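Local coordinates for protein Cys-Gly metallodipeptidase DUG1 (Saccharomyces cerevisiae, PDB 4G1P) that hydrolyses Cys-Gly as a zinc- or manganese-dependent dipeptidase of the M20A family and serves as catalytic subunit of the glutathione-degrading complex, at residues A[242-255]-A[365-377]. Sequence-based numbering, arbitrary orientation.
Sequences AEPMIDLMQVLGSL and HCDAKFKSLNSPN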
loop_
_atom_site.group_PDB
_atom_site.type_symbol
_atom_site.label_atom_id
_atom_site.label_comp_id
_atom_site.label_asym_id
_atom_site.label_seq_id
_atom_site.Cartn_x
_atom_site.Cartn_y
_atom_site.Cartn_z
ATOM N N ALA A 242 -12.054 -17.799 3.639
ATOM C CA ALA A 242 -12.660 -16.479 3.604
ATOM C C ALA A 242 -11.561 -15.410 3.523
ATOM O O ALA A 242 -10.488 -15.562 4.124
ATOM C CB ALA A 242 -13.521 -16.273 4.809
ATOM N N GLU A 243 -11.822 -14.336 2.777
ATOM C CA GLU A 243 -10.807 -13.308 2.559
ATOM C C GLU A 243 -11.095 -12.003 3.319
ATOM O O GLU A 243 -12.113 -11.343 3.083
ATOM C CB GLU A 243 -10.637 -13.035 1.065
ATOM C CG GLU A 243 -10.451 -14.299 0.237
ATOM C CD GLU A 243 -10.083 -14.032 -1.224
ATOM O OE1 GLU A 243 -9.779 -12.871 -1.591
ATOM O OE2 GLU A 243 -10.105 -14.992 -2.018
ATOM N N PRO A 244 -10.196 -11.633 4.244
ATOM C CA PRO A 244 -10.275 -10.350 4.944
ATOM C C PRO A 244 -10.489 -9.171 3.988
ATOM O O PRO A 244 -11.326 -8.318 4.267
ATOM C CB PRO A 244 -8.916 -10.257 5.629
ATOM C CG PRO A 244 -8.581 -11.668 5.928
ATOM C CD PRO A 244 -9.103 -12.472 4.765
ATOM N N MET A 245 -9.776 -9.142 2.868
ATOM C CA MET A 245 -9.978 -8.078 1.890
ATOM C C MET A 245 -11.414 -7.981 1.365
ATOM O O MET A 245 -11.901 -6.883 1.084
ATOM C CB MET A 245 -8.988 -8.186 0.724
ATOM C CG MET A 245 -7.658 -7.489 0.983
ATOM S SD MET A 245 -7.775 -5.720 1.403
ATOM C CE MET A 245 -8.209 -5.017 -0.185
ATOM N N ILE A 246 -12.087 -9.118 1.235
ATOM C CA ILE A 246 -13.436 -9.123 0.693
ATOM C C ILE A 246 -14.423 -8.550 1.719
ATOM O O ILE A 246 -15.247 -7.686 1.401
ATOM C CB ILE A 246 -13.832 -10.524 0.221
ATOM C CG1 ILE A 246 -12.996 -10.905 -1.001
ATOM C CG2 ILE A 246 -15.300 -10.580 -0.125
ATOM C CD1 ILE A 246 -13.160 -12.354 -1.456
ATOM N N ASP A 247 -14.319 -9.014 2.957
ATOM C CA ASP A 247 -15.121 -8.436 4.027
ATOM C C ASP A 247 -14.880 -6.931 4.111
ATOM O O ASP A 247 -15.830 -6.138 4.191
ATOM C CB ASP A 247 -14.792 -9.101 5.363
ATOM C CG ASP A 247 -15.002 -10.607 5.326
ATOM O OD1 ASP A 247 -15.721 -11.066 4.418
ATOM O OD2 ASP A 247 -14.450 -11.322 6.196
ATOM N N LEU A 248 -13.608 -6.548 4.052
ATOM C CA LEU A 248 -13.199 -5.161 4.241
ATOM C C LEU A 248 -13.780 -4.203 3.208
ATOM O O LEU A 248 -14.128 -3.078 3.547
ATOM C CB LEU A 248 -11.676 -5.037 4.271
ATOM C CG LEU A 248 -11.203 -3.622 4.617
ATOM C CD1 LEU A 248 -11.508 -3.332 6.078
ATOM C CD2 LEU A 248 -9.723 -3.370 4.277
ATOM N N MET A 249 -13.887 -4.634 1.956
ATOM C CA MET A 249 -14.511 -3.788 0.949
ATOM C C MET A 249 -15.968 -3.538 1.301
ATOM O O MET A 249 -16.516 -2.463 1.048
ATOM C CB MET A 249 -14.400 -4.409 -0.438
ATOM C CG MET A 249 -12.962 -4.663 -0.869
ATOM S SD MET A 249 -11.924 -3.183 -0.942
ATOM C CE MET A 249 -11.157 -3.111 0.686
ATOM N N GLN A 250 -16.596 -4.531 1.907
ATOM C CA GLN A 250 -17.978 -4.381 2.294
ATOM C C GLN A 250 -18.140 -3.469 3.512
ATOM O O GLN A 250 -18.984 -2.582 3.516
ATOM C CB GLN A 250 -18.627 -5.755 2.472
ATOM C CG GLN A 250 -19.115 -6.300 1.139
ATOM C CD GLN A 250 -19.120 -7.812 1.053
ATOM O OE1 GLN A 250 -18.935 -8.513 2.049
ATOM N NE2 GLN A 250 -19.335 -8.328 -0.157
ATOM N N VAL A 251 -17.319 -3.665 4.532
ATOM C CA VAL A 251 -17.429 -2.844 5.724
ATOM C C VAL A 251 -17.100 -1.392 5.402
ATOM O O VAL A 251 -17.852 -0.480 5.744
ATOM C CB VAL A 251 -16.535 -3.372 6.861
ATOM C CG1 VAL A 251 -16.434 -2.354 7.976
ATOM C CG2 VAL A 251 -17.093 -4.679 7.403
ATOM N N LEU A 252 -15.982 -1.192 4.721
ATOM C CA LEU A 252 -15.517 0.139 4.357
ATOM C C LEU A 252 -16.502 0.805 3.420
ATOM O O LEU A 252 -16.728 2.008 3.491
ATOM C CB LEU A 252 -14.163 0.039 3.664
ATOM C CG LEU A 252 -12.940 0.648 4.335
ATOM C CD1 LEU A 252 -13.140 0.779 5.841
ATOM C CD2 LEU A 252 -11.712 -0.185 4.006
ATOM N N GLY A 253 -17.097 0.006 2.542
ATOM C CA GLY A 253 -17.987 0.525 1.524
ATOM C C GLY A 253 -19.361 0.862 2.064
ATOM O O GLY A 253 -20.263 1.195 1.308
ATOM N N SER A 254 -19.519 0.794 3.378
ATOM C CA SER A 254 -20.816 0.989 3.994
ATOM C C SER A 254 -20.789 2.236 4.851
ATOM O O SER A 254 -21.748 2.520 5.570
ATOM C CB SER A 254 -21.164 -0.207 4.875
ATOM O OG SER A 254 -20.440 -0.151 6.095
ATOM N N LEU A 255 -19.687 2.975 4.783
ATOM C CA LEU A 255 -19.482 4.104 5.686
ATOM C C LEU A 255 -20.001 5.429 5.126
ATOM O O LEU A 255 -20.354 6.331 5.880
ATOM C CB LEU A 255 -18.000 4.241 6.039
ATOM C CG LEU A 255 -17.310 3.097 6.786
ATOM C CD1 LEU A 255 -15.831 3.403 6.973
ATOM C CD2 LEU A 255 -17.965 2.865 8.132
ATOM N N HIS A 365 -21.547 0.510 14.096
ATOM C CA HIS A 365 -21.853 0.373 12.678
ATOM C C HIS A 365 -20.966 -0.682 12.023
ATOM O O HIS A 365 -21.442 -1.542 11.273
ATOM C CB HIS A 365 -21.670 1.715 11.979
ATOM C CG HIS A 365 -21.745 1.638 10.489
ATOM N ND1 HIS A 365 -22.867 2.007 9.782
ATOM C CD2 HIS A 365 -20.831 1.249 9.569
ATOM C CE1 HIS A 365 -22.644 1.846 8.490
ATOM N NE2 HIS A 365 -21.415 1.385 8.332
ATOM N N CYS A 366 -19.672 -0.611 12.301
ATOM C CA CYS A 366 -18.720 -1.504 11.668
ATOM C C CYS A 366 -18.904 -2.936 12.145
ATOM O O CYS A 366 -18.858 -3.869 11.348
ATOM C CB CYS A 366 -17.293 -1.031 11.932
ATOM S SG CYS A 366 -16.872 0.460 11.008
ATOM N N ASP A 367 -19.119 -3.100 13.447
ATOM C CA ASP A 367 -19.329 -4.418 14.028
ATOM C C ASP A 367 -20.578 -5.066 13.424
ATOM O O ASP A 367 -20.599 -6.268 13.100
ATOM C CB ASP A 367 -19.451 -4.322 15.553
ATOM C CG ASP A 367 -18.103 -4.126 16.247
ATOM O OD1 ASP A 367 -17.053 -4.300 15.600
ATOM O OD2 ASP A 367 -18.079 -3.816 17.450
ATOM N N ALA A 368 -21.611 -4.255 13.246
ATOM C CA ALA A 368 -22.890 -4.772 12.798
ATOM C C ALA A 368 -22.819 -5.153 11.336
ATOM O O ALA A 368 -23.397 -6.152 10.907
ATOM C CB ALA A 368 -23.972 -3.749 13.012
ATOM N N LYS A 369 -22.123 -4.334 10.564
ATOM C CA LYS A 369 -21.997 -4.598 9.152
ATOM C C LYS A 369 -21.194 -5.881 9.017
ATOM O O LYS A 369 -21.597 -6.800 8.295
ATOM C CB LYS A 369 -21.298 -3.445 8.450
ATOM C CG LYS A 369 -21.073 -3.670 6.974
ATOM C CD LYS A 369 -22.372 -3.933 6.262
ATOM C CE LYS A 369 -22.134 -4.118 4.782
ATOM N NZ LYS A 369 -23.402 -4.254 4.035
ATOM N N PHE A 370 -20.081 -5.955 9.742
ATOM C CA PHE A 370 -19.231 -7.124 9.641
ATOM C C PHE A 370 -19.984 -8.380 10.018
ATOM O O PHE A 370 -19.904 -9.366 9.313
ATOM C CB PHE A 370 -17.966 -7.019 10.486
ATOM C CG PHE A 370 -17.158 -8.275 10.474
ATOM C CD1 PHE A 370 -16.414 -8.619 9.359
ATOM C CD2 PHE A 370 -17.174 -9.141 11.552
ATOM C CE1 PHE A 370 -15.677 -9.795 9.336
ATOM C CE2 PHE A 370 -16.440 -10.320 11.538
ATOM C CZ PHE A 370 -15.691 -10.645 10.434
ATOM N N LYS A 371 -20.722 -8.337 11.122
ATOM C CA LYS A 371 -21.455 -9.508 11.584
ATOM C C LYS A 371 -22.483 -9.976 10.559
ATOM O O LYS A 371 -22.712 -11.178 10.392
ATOM C CB LYS A 371 -22.135 -9.228 12.916
ATOM C CG LYS A 371 -22.925 -10.407 13.461
ATOM C CD LYS A 371 -23.784 -9.982 14.642
ATOM C CE LYS A 371 -24.703 -11.095 15.104
ATOM N NZ LYS A 371 -25.706 -10.586 16.080
ATOM N N SER A 372 -23.080 -9.026 9.848
ATOM C CA SER A 372 -24.054 -9.359 8.816
ATOM C C SER A 372 -23.413 -9.998 7.588
ATOM O O SER A 372 -24.103 -10.317 6.617
ATOM C CB SER A 372 -24.789 -8.104 8.365
ATOM O OG SER A 372 -24.006 -7.384 7.437
ATOM N N LEU A 373 -22.092 -10.144 7.607
ATOM C CA LEU A 373 -21.402 -10.747 6.484
ATOM C C LEU A 373 -21.396 -12.256 6.607
ATOM O O LEU A 373 -21.237 -12.959 5.615
ATOM C CB LEU A 373 -19.976 -10.248 6.400
ATOM C CG LEU A 373 -19.815 -8.781 6.071
ATOM C CD1 LEU A 373 -18.425 -8.573 5.516
ATOM C CD2 LEU A 373 -20.856 -8.358 5.066
ATOM N N ASN A 374 -21.587 -12.743 7.827
ATOM C CA ASN A 374 -21.518 -14.170 8.098
ATOM C C ASN A 374 -20.156 -14.684 7.661
ATOM O O ASN A 374 -20.042 -15.580 6.826
ATOM C CB ASN A 374 -22.649 -14.934 7.401
ATOM C CG ASN A 374 -23.996 -14.727 8.069
ATOM O OD1 ASN A 374 -24.115 -14.807 9.296
ATOM N ND2 ASN A 374 -25.022 -14.462 7.265
ATOM N N SER A 375 -19.123 -14.077 8.230
ATOM C CA SER A 375 -17.759 -14.397 7.881
ATOM C C SER A 375 -17.066 -14.993 9.084
ATOM O O SER A 375 -17.267 -14.536 10.208
ATOM C CB SER A 375 -17.024 -13.135 7.430
ATOM O OG SER A 375 -15.622 -13.274 7.592
ATOM N N PRO A 376 -16.233 -16.010 8.852
ATOM C CA PRO A 376 -15.439 -16.624 9.920
ATOM C C PRO A 376 -14.294 -15.736 10.384
ATOM O O PRO A 376 -13.624 -16.079 11.343
ATOM C CB PRO A 376 -14.869 -17.876 9.250
ATOM C CG PRO A 376 -14.835 -17.544 7.809
ATOM C CD PRO A 376 -15.986 -16.626 7.538
ATOM N N ASN A 377 -14.069 -14.611 9.718
ATOM C CA ASN A 377 -12.934 -13.757 10.042
ATOM C C ASN A 377 -13.113 -12.988 11.363
ATOM O O ASN A 377 -14.231 -12.890 11.887
ATOM C CB ASN A 377 -12.636 -12.807 8.869
ATOM C CG ASN A 377 -12.026 -13.532 7.658
ATOM O OD1 ASN A 377 -11.189 -14.413 7.813
ATOM N ND2 ASN A 377 -12.449 -13.154 6.455
#
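D247 OD2 takes two hydrogen bonds from the loop that follows helix 355-371: N377 ND2 donates at 2.7 Å, nearly straight at 173°, and S375 OG donates at 2.7 Å from the opposite face of the carboxylate plane. Serine suits this spot because its OG also accepts from N377 N, an ST turn that fixes the backbone of N377 and so favours the position of its amide. Beside these bonds to the buried carboxylate, the axes of segments 244-252 and 365-371 come within 9.3 Å, their N-to-C directions 130° apart. Buried V251, C366 and L255 fill the tight part: slim, branched V251 sets CG2 3.9 Å from F370 CA and CG1 near C366 SG, on which L255 CD2 also rests. L373 CD1 lies 3.6 Å from D247 CA. H365 NE2 donates to S254 OG (2.9 Å), whose hydroxyl in turn bonds V251 O, tying the helix end to the imidazole. The solvent side is looser: exposed P376 touches A242, and partly exposed K369, bent at chi2 (58°), covers S254 with its aliphatic chain. D247 OD1 is hydrogen-bonded to S258 OG of the second subunit; one carboxylate thus serves both helix pairing and dimer contact.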